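Long-range contacts in PT26-6P (Thermococcus sp., PDB 2WB7), which is of unknown function but is encoded by a family of euryarchaeal mobile elements and is built from three domains with novel folds: residues 85-90 / 110-115; 170-175 / 205-210. All blocks are in the same frame, centred on the assembly; numbering follows the deposited sequence.

Contact 1: 85-90 / 110-115; sequences VHITEV and STFRQG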
loop_
_atom_site.group_PDB
_atom_site.type_symbol
_atom_site.label_atom_id
_atom_site.label_comp_id
_atom_site.label_asym_id
_atom_site.label_seq_id
_atom_site.Cartn_x
_atom_site.Cartn_y
_atom_site.Cartn_z
ATOM N N VAL A 85 21.319 39.485 -14.818
ATOM C CA VAL A 85 21.625 38.086 -15.049
ATOM C C VAL A 85 20.575 37.488 -15.981
ATOM O O VAL A 85 19.388 37.574 -15.707
ATOM C CB VAL A 85 21.624 37.315 -13.728
ATOM C CG1 VAL A 85 21.717 35.841 -13.996
ATOM C CG2 VAL A 85 22.777 37.775 -12.856
ATOM N N HIS A 86 21.018 36.917 -17.098
ATOM C CA HIS A 86 20.118 36.242 -18.042
ATOM C C HIS A 86 20.233 34.736 -17.872
ATOM O O HIS A 86 21.346 34.205 -17.804
ATOM C CB HIS A 86 20.493 36.580 -19.485
ATOM C CG HIS A 86 20.229 37.999 -19.870
ATOM N ND1 HIS A 86 19.245 38.351 -20.768
ATOM C CD2 HIS A 86 20.828 39.153 -19.495
ATOM C CE1 HIS A 86 19.240 39.662 -20.920
ATOM N NE2 HIS A 86 20.194 40.172 -20.162
ATOM N N ILE A 87 19.102 34.036 -17.814
ATOM C CA ILE A 87 19.156 32.575 -17.741
ATOM C C ILE A 87 18.735 31.993 -19.081
ATOM O O ILE A 87 17.614 32.220 -19.541
ATOM C CB ILE A 87 18.297 32.029 -16.599
ATOM C CG1 ILE A 87 18.564 32.822 -15.329
ATOM C CG2 ILE A 87 18.627 30.584 -16.344
ATOM C CD1 ILE A 87 17.725 32.365 -14.172
ATOM N N THR A 88 19.640 31.266 -19.725
ATOM C CA THR A 88 19.385 30.814 -21.091
ATOM C C THR A 88 18.835 29.405 -21.146
ATOM O O THR A 88 18.132 29.029 -22.099
ATOM C CB THR A 88 20.647 30.841 -21.942
ATOM O OG1 THR A 88 21.382 32.032 -21.647
ATOM C CG2 THR A 88 20.273 30.829 -23.425
ATOM N N GLU A 89 19.163 28.627 -20.123
ATOM C CA GLU A 89 18.755 27.244 -20.102
ATOM C C GLU A 89 19.000 26.626 -18.748
ATOM O O GLU A 89 20.126 26.604 -18.264
ATOM C CB GLU A 89 19.531 26.461 -21.159
ATOM C CG GLU A 89 19.280 24.974 -21.117
ATOM C CD GLU A 89 20.436 24.177 -21.688
ATOM O OE1 GLU A 89 21.453 24.022 -20.974
ATOM O OE2 GLU A 89 20.322 23.700 -22.843
ATOM N N VAL A 90 17.934 26.130 -18.129
ATOM C CA VAL A 90 18.076 25.308 -16.939
ATOM C C VAL A 90 17.708 23.871 -17.281
ATOM O O VAL A 90 16.755 23.600 -18.023
ATOM C CB VAL A 90 17.221 25.811 -15.768
ATOM C CG1 VAL A 90 17.424 24.921 -14.538
ATOM C CG2 VAL A 90 17.557 27.261 -15.452
ATOM N N SER A 110 13.340 30.688 -23.814
ATOM C CA SER A 110 11.950 31.138 -23.953
ATOM C C SER A 110 11.247 31.259 -22.613
ATOM O O SER A 110 10.360 32.087 -22.431
ATOM C CB SER A 110 11.149 30.161 -24.817
ATOM O OG SER A 110 11.444 30.311 -26.197
ATOM N N THR A 111 11.625 30.397 -21.682
ATOM C CA THR A 111 10.944 30.318 -20.397
ATOM C C THR A 111 11.216 31.565 -19.584
ATOM O O THR A 111 10.424 31.959 -18.735
ATOM C CB THR A 111 11.455 29.115 -19.580
ATOM O OG1 THR A 111 11.325 27.913 -20.356
ATOM C CG2 THR A 111 10.677 28.977 -18.269
ATOM N N PHE A 112 12.359 32.179 -19.843
ATOM C CA PHE A 112 12.822 33.246 -18.981
ATOM C C PHE A 112 12.697 34.632 -19.587
ATOM O O PHE A 112 12.574 34.793 -20.800
ATOM C CB PHE A 112 14.244 32.965 -18.523
ATOM C CG PHE A 112 14.389 31.650 -17.842
ATOM C CD1 PHE A 112 15.018 30.594 -18.476
ATOM C CD2 PHE A 112 13.861 31.457 -16.579
ATOM C CE1 PHE A 112 15.135 29.367 -17.851
ATOM C CE2 PHE A 112 13.978 30.240 -15.943
ATOM C CZ PHE A 112 14.615 29.189 -16.580
ATOM N N ARG A 113 12.731 35.624 -18.704
ATOM C CA ARG A 113 12.559 37.033 -19.032
ATOM C C ARG A 113 13.608 37.538 -20.010
ATOM O O ARG A 113 14.809 37.445 -19.748
ATOM C CB ARG A 113 12.632 37.829 -17.739
ATOM C CG ARG A 113 12.314 39.278 -17.855
ATOM C CD ARG A 113 11.740 39.739 -16.524
ATOM N NE ARG A 113 10.392 39.200 -16.327
ATOM C CZ ARG A 113 9.767 39.124 -15.154
ATOM N NH1 ARG A 113 10.366 39.532 -14.045
ATOM N NH2 ARG A 113 8.541 38.621 -15.092
ATOM N N GLN A 114 13.142 38.066 -21.140
ATOM C CA GLN A 114 14.012 38.603 -22.194
ATOM C C GLN A 114 15.078 39.547 -21.647
ATOM O O GLN A 114 16.251 39.472 -22.036
ATOM C CB GLN A 114 13.181 39.365 -23.228
ATOM C CG GLN A 114 11.906 38.665 -23.678
ATOM C CD GLN A 114 12.199 37.522 -24.620
ATOM O OE1 GLN A 114 13.135 36.749 -24.395
ATOM N NE2 GLN A 114 11.409 37.411 -25.692
ATOM N N GLY A 115 14.657 40.445 -20.760
ATOM C CA GLY A 115 15.535 41.474 -20.231
ATOM C C GLY A 115 16.531 41.003 -19.188
ATOM O O GLY A 115 17.371 41.781 -18.739
#
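F112 carries the tight part of this contact. It belongs to the loop that leaves strand 104-108, and its phenyl ring lies against strand 85-90. Its CG stands anti to the carbonyl carbon (chi1 -56°), which turns the ring toward the strand. I87 lies over one face: its CB is 4.2 Å from the ring centroid and 16° off the ring normal, a CH-pi contact. On the opposite face sits CB of T111, the preceding residue, 4.0 Å above the ring plane. V90 meets the tip of the ring, with its CG2 3.7 Å from F112 CZ. A classic beta bulge explains the spacing of I87 and V90. T88 and E89 both face K170 and both point away from the loop, so I87 and V90 end up on the same side. This side belongs to the core of the first immunoglobulin-like domain, where L73, L122 and L124 also pack. The H86 end is looser. The edge of its imidazole faces the Q114 carbonyl, with CE1 3.2 Å from Q114 O, but no hydrogen bond links the two segments. The polar partner of H86 NE2 is E174 instead. R113 and Q114, on this part of the loop, are exposed to solvent.

Contact 2: 170-175 / 205-210; sequences KGYQEA and DIDFTL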
loop_
_atom_site.group_PDB
_atom_site.type_symbol
_atom_site.label_atom_id
_atom_site.label_comp_id
_atom_site.label_asym_id
_atom_site.label_seq_id
_atom_site.Cartn_x
_atom_site.Cartn_y
_atom_site.Cartn_z
ATOM N N LYS A 170 22.575 27.868 -17.029
ATOM C CA LYS A 170 23.446 28.510 -17.985
ATOM C C LYS A 170 22.867 29.849 -18.408
ATOM O O LYS A 170 21.643 30.040 -18.430
ATOM C CB LYS A 170 23.634 27.611 -19.202
ATOM C CG LYS A 170 24.356 26.320 -18.888
ATOM C CD LYS A 170 24.614 25.515 -20.154
ATOM C CE LYS A 170 25.312 24.205 -19.818
ATOM N NZ LYS A 170 25.533 23.364 -21.036
ATOM N N GLY A 171 23.760 30.773 -18.744
ATOM C CA GLY A 171 23.378 32.099 -19.197
ATOM C C GLY A 171 24.534 33.053 -19.005
ATOM O O GLY A 171 25.676 32.618 -18.801
ATOM N N TYR A 172 24.249 34.352 -19.044
ATOM C CA TYR A 172 25.303 35.354 -18.934
ATOM C C TYR A 172 24.904 36.585 -18.138
ATOM O O TYR A 172 23.740 36.995 -18.147
ATOM C CB TYR A 172 25.721 35.801 -20.322
ATOM C CG TYR A 172 24.615 36.508 -21.072
ATOM C CD1 TYR A 172 24.379 37.864 -20.885
ATOM C CD2 TYR A 172 23.812 35.821 -21.967
ATOM C CE1 TYR A 172 23.380 38.513 -21.572
ATOM C CE2 TYR A 172 22.811 36.463 -22.661
ATOM C CZ TYR A 172 22.598 37.808 -22.465
ATOM O OH TYR A 172 21.592 38.455 -23.153
ATOM N N GLN A 173 25.884 37.189 -17.466
ATOM C CA GLN A 173 25.654 38.451 -16.777
ATOM C C GLN A 173 26.127 39.641 -17.602
ATOM O O GLN A 173 27.202 39.603 -18.215
ATOM C CB GLN A 173 26.331 38.480 -15.413
ATOM C CG GLN A 173 25.861 39.642 -14.571
ATOM C CD GLN A 173 26.347 39.555 -13.150
ATOM O OE1 GLN A 173 27.176 38.704 -12.821
ATOM N NE2 GLN A 173 25.842 40.444 -12.289
ATOM N N GLU A 174 25.319 40.700 -17.608
ATOM C CA GLU A 174 25.697 41.938 -18.259
ATOM C C GLU A 174 26.670 42.724 -17.384
ATOM O O GLU A 174 26.507 42.791 -16.159
ATOM C CB GLU A 174 24.467 42.786 -18.537
ATOM C CG GLU A 174 23.504 42.187 -19.552
ATOM C CD GLU A 174 22.317 43.107 -19.837
ATOM O OE1 GLU A 174 21.157 42.656 -19.711
ATOM O OE2 GLU A 174 22.542 44.290 -20.175
ATOM N N ALA A 175 27.687 43.304 -18.024
ATOM C CA ALA A 175 28.625 44.203 -17.358
ATOM C C ALA A 175 28.436 45.607 -17.929
ATOM O O ALA A 175 28.481 45.789 -19.141
ATOM C CB ALA A 175 30.055 43.722 -17.579
ATOM N N ASP A 205 29.504 40.900 -21.913
ATOM C CA ASP A 205 28.647 39.838 -21.393
ATOM C C ASP A 205 29.513 38.684 -20.891
ATOM O O ASP A 205 30.432 38.249 -21.576
ATOM C CB ASP A 205 27.679 39.362 -22.475
ATOM C CG ASP A 205 26.591 40.373 -22.757
ATOM O OD1 ASP A 205 26.297 41.180 -21.851
ATOM O OD2 ASP A 205 26.029 40.369 -23.871
ATOM N N ILE A 206 29.225 38.189 -19.694
ATOM C CA ILE A 206 30.079 37.187 -19.057
ATOM C C ILE A 206 29.351 35.860 -18.802
ATOM O O ILE A 206 28.471 35.779 -17.948
ATOM C CB ILE A 206 30.621 37.714 -17.718
ATOM C CG1 ILE A 206 31.324 39.059 -17.922
ATOM C CG2 ILE A 206 31.543 36.691 -17.076
ATOM C CD1 ILE A 206 31.429 39.897 -16.651
ATOM N N ASP A 207 29.739 34.817 -19.528
ATOM C CA ASP A 207 29.090 33.517 -19.427
ATOM C C ASP A 207 29.325 32.775 -18.112
ATOM O O ASP A 207 30.397 32.876 -17.504
ATOM C CB ASP A 207 29.517 32.644 -20.597
ATOM C CG ASP A 207 28.972 33.149 -21.899
ATOM O OD1 ASP A 207 29.393 32.654 -22.969
ATOM O OD2 ASP A 207 28.115 34.053 -21.845
ATOM N N PHE A 208 28.302 32.039 -17.673
ATOM C CA PHE A 208 28.435 31.147 -16.530
ATOM C C PHE A 208 27.712 29.830 -16.780
ATOM O O PHE A 208 26.767 29.743 -17.573
ATOM C CB PHE A 208 27.913 31.795 -15.238
ATOM C CG PHE A 208 26.460 32.166 -15.295
ATOM C CD1 PHE A 208 25.470 31.238 -14.968
ATOM C CD2 PHE A 208 26.080 33.439 -15.682
ATOM C CE1 PHE A 208 24.128 31.574 -15.033
ATOM C CE2 PHE A 208 24.738 33.788 -15.741
ATOM C CZ PHE A 208 23.759 32.850 -15.422
ATOM N N THR A 209 28.197 28.799 -16.109
ATOM C CA THR A 209 27.527 27.526 -16.060
ATOM C C THR A 209 27.553 27.107 -14.601
ATOM O O THR A 209 28.606 26.783 -14.047
ATOM C CB THR A 209 28.225 26.474 -16.920
ATOM O OG1 THR A 209 27.982 26.757 -18.301
ATOM C CG2 THR A 209 27.691 25.090 -16.586
ATOM N N LEU A 210 26.397 27.179 -13.957
ATOM C CA LEU A 210 26.318 26.806 -12.561
ATOM C C LEU A 210 25.654 25.448 -12.462
ATOM O O LEU A 210 24.804 25.084 -13.289
ATOM C CB LEU A 210 25.589 27.886 -11.751
ATOM C CG LEU A 210 26.302 29.250 -11.795
ATOM C CD1 LEU A 210 25.582 30.310 -10.960
ATOM C CD2 LEU A 210 27.765 29.135 -11.360
#
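F208 and Y172 both take the crowded first torsion, with CG between the backbone N and the carbonyl carbon (chi1 61° and 64°). For F208 this swings the ring across to the neighbouring strand, over the main chain of G171; for Y172 it sets the ring beside D205. The sheet here is an antiparallel ladder between strands 163-178 and 198-213. The F208 ring lies over G171, a cross-strand pairing known as aromatic rescue of glycine. G171 CA is 4.2 Å from the ring centroid, a CH-pi contact over the face. Q173 N lies at the ring edge. With G171 lacking a side chain, the phenyl can approach the main chain directly. An alanine at F208 would remove the ring, and the G171 peptide would probably be left less shielded and the pairing there less well packed. Two hydrogen-bonded pairs tie the backbones, G171 with F208 and Q173 with I206. The bond from G171 N to F208 O is weak. The other sheet face carries K170, Y172, E174, D205, D207 and T209. D205 runs alongside Y172, its carboxylate 34° from the ring plane and its CG 3.8 Å from Y172 CD1. H202 bonds D205 OD1, and H86 stacks on the Y172 ring. The extended K170 chain runs beside T209, with CG 3.7 Å from T209 OG1. F208 N donates to G171 O at 2.9 Å, nearly along the C=O axis.

How the contacts relate
The two contacts lie about 11 Å apart, centre to centre, on the same side of the chain's centre. They share one antiparallel sheet, in which strand 163-178 pairs with 85-96 on one side and 198-213 on the other. Contact 1 closes before contact 2 opens, so they come in series along the chain. The disulfide C188-C199 falls between the two segments of contact 2. They also touch directly. T88 N lies 2.7 Å from K170 O, a probable hydrogen bond, and H86 O packs 3.7 Å from F208 CZ. Strand 163-178 thus joins the loop-covered strand of contact 1 to the strand of contact 2 in the first immunoglobulin-like domain.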